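Local coordinates for protein BA_2500 (PDB 4GUC), which is of unknown function but belongs to the DUF5065 family, whose beta-rich domains are grouped with the E-set (immunoglobulin-like) folds, at residues A[13-16]-A[17-20]. Residues are numbered along the deposited sequence; the frame is centred on the assembly and turned at random.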
loop_
_atom_site.group_PDB
_atom_site.type_symbol
_atom_site.label_atom_id
_atom_site.label_comp_id
_atom_site.label_asym_id
_atom_site.label_seq_id
_atom_site.Cartn_x
_atom_site.Cartn_y
_atom_site.Cartn_z
ATOM N N TRP A 13 5.834 4.616 -9.094
ATOM C CA TRP A 13 4.851 3.850 -9.867
ATOM C C TRP A 13 3.421 4.223 -9.509
ATOM O O TRP A 13 2.947 3.930 -8.405
ATOM C CB TRP A 13 5.093 2.363 -9.622
ATOM C CG TRP A 13 6.520 1.970 -9.793
ATOM C CD1 TRP A 13 7.360 1.494 -8.824
ATOM C CD2 TRP A 13 7.312 2.114 -10.976
ATOM N NE1 TRP A 13 8.607 1.270 -9.353
ATOM C CE2 TRP A 13 8.603 1.650 -10.672
ATOM C CE3 TRP A 13 7.043 2.556 -12.279
ATOM C CZ2 TRP A 13 9.631 1.632 -11.622
ATOM C CZ3 TRP A 13 8.062 2.533 -13.230
ATOM C CH2 TRP A 13 9.344 2.079 -12.893
ATOM N N GLN A 14 2.697 4.802 -10.462
ATOM C CA GLN A 14 1.314 5.217 -10.215
ATOM C C GLN A 14 0.346 4.480 -11.122
ATOM O O GLN A 14 -0.783 4.905 -11.318
ATOM C CB GLN A 14 1.163 6.713 -10.460
ATOM C CG GLN A 14 2.133 7.599 -9.692
ATOM C CD GLN A 14 1.865 7.653 -8.244
ATOM O OE1 GLN A 14 0.730 7.508 -7.797
ATOM N NE2 GLN A 14 2.906 7.914 -7.479
ATOM N N ASN A 15 0.835 3.409 -11.728
ATOM C CA ASN A 15 0.044 2.558 -12.582
ATOM C C ASN A 15 0.277 1.125 -12.092
ATOM O O ASN A 15 1.431 0.743 -11.884
ATOM C CB ASN A 15 0.531 2.795 -14.020
ATOM C CG ASN A 15 -0.077 1.898 -14.977
ATOM O OD1 ASN A 15 0.381 0.751 -15.103
ATOM N ND2 ASN A 15 -1.005 2.408 -15.774
ATOM N N TYR A 16 -0.802 0.340 -11.952
ATOM C CA TYR A 16 -0.682 -1.021 -11.422
ATOM C C TYR A 16 0.212 -1.901 -12.298
ATOM O O TYR A 16 1.024 -2.658 -11.778
ATOM C CB TYR A 16 -2.018 -1.681 -11.097
ATOM C CG TYR A 16 -1.837 -2.948 -10.306
ATOM C CD1 TYR A 16 -1.744 -2.907 -8.912
ATOM C CD2 TYR A 16 -1.716 -4.176 -10.926
ATOM C CE1 TYR A 16 -1.549 -4.049 -8.170
ATOM C CE2 TYR A 16 -1.527 -5.309 -10.195
ATOM C CZ TYR A 16 -1.440 -5.266 -8.818
ATOM O OH TYR A 16 -1.235 -6.433 -8.078
ATOM N N PHE A 17 0.070 -1.843 -13.620
ATOM C CA PHE A 17 0.919 -2.646 -14.485
ATOM C C PHE A 17 2.403 -2.356 -14.184
ATOM O O PHE A 17 3.215 -3.273 -14.025
ATOM C CB PHE A 17 0.637 -2.387 -15.968
ATOM C CG PHE A 17 1.485 -3.214 -16.891
ATOM C CD1 PHE A 17 1.037 -4.416 -17.397
ATOM C CD2 PHE A 17 2.766 -2.799 -17.248
ATOM C CE1 PHE A 17 1.840 -5.175 -18.251
ATOM C CE2 PHE A 17 3.562 -3.555 -18.083
ATOM C CZ PHE A 17 3.092 -4.752 -18.564
ATOM N N LEU A 18 2.769 -1.072 -14.088
ATOM C CA LEU A 18 4.161 -0.724 -13.840
ATOM C C LEU A 18 4.615 -1.144 -12.461
ATOM O O LEU A 18 5.739 -1.657 -12.303
ATOM C CB LEU A 18 4.412 0.749 -14.138
ATOM C CG LEU A 18 4.374 1.151 -15.636
ATOM C CD1 LEU A 18 4.541 2.678 -15.758
ATOM C CD2 LEU A 18 5.434 0.433 -16.434
ATOM N N LEU A 19 3.751 -0.985 -11.483
ATOM C CA LEU A 19 4.069 -1.403 -10.101
ATOM C C LEU A 19 4.345 -2.906 -10.081
ATOM O O LEU A 19 5.377 -3.372 -9.577
ATOM C CB LEU A 19 2.886 -1.070 -9.172
ATOM C CG LEU A 19 3.077 -1.466 -7.703
ATOM C CD1 LEU A 19 4.144 -0.546 -7.053
ATOM C CD2 LEU A 19 1.766 -1.478 -6.945
ATOM N N HIS A 20 3.446 -3.662 -10.686
ATOM C CA HIS A 20 3.551 -5.107 -10.705
ATOM C C HIS A 20 4.738 -5.593 -11.499
ATOM O O HIS A 20 5.194 -6.719 -11.276
ATOM C CB HIS A 20 2.186 -5.626 -11.199
ATOM C CG HIS A 20 2.020 -7.101 -11.279
ATOM N ND1 HIS A 20 2.167 -7.923 -10.190
ATOM C CD2 HIS A 20 1.499 -7.866 -12.266
ATOM C CE1 HIS A 20 1.850 -9.157 -10.531
ATOM N NE2 HIS A 20 1.427 -9.150 -11.782
#
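N15 and L18 meet through the N-cap of helix 16-22, where the side-chain oxygen of the asparagine accepts a bond from the backbone of the first turn. N15 OD1 lies 3.2 Å from L18 N with an N-H...O angle of 157°, and the donor approaches in the carbonyl plane on a lone pair of OD1; this is the N-cap bond. A chi1 of 174°, with CG opposite the backbone N, carries the amide forward over the first turn, where OD1 also rests 3.3 Å from F17 CB. The other end of the amide is satisfied too, since ND2 donates to E66 O. Two successive i to i+4 bonds confirm that the helix has begun: L19 N to N15 O at 2.9 Å, and H20 N to Y16 O at 2.8 Å, the latter nearly straight.

Apolar contacts lie beside these bonds. The W13 side chain crosses that of L18 at about a right angle, placing CE3 3.7 Å from L18 CB, while W13 CB approaches L19 CD1 at 4.0 Å. One turn apart, the rings of Y16 and H20 are nearly parallel (planes at 23°) yet barely overlap, with centroids 5.6 Å apart; the closer touch is Y16 CE2 against H20 CB. Y16 OH and H20 ND1 find partners on strand 109-119, S115 N and Y112 OH.

The short helix packs against the mixed sheet, with Y16 and L19 on V101 of strand 98-106 and on Y112 of strand 109-119, and L19 also on V103. Its leading loop is held by backbone bonds from Q14 to N68 and L69, and Y16 N donates to N68 OD1, tying the helix start to N68, in the loop just before strand 69-76.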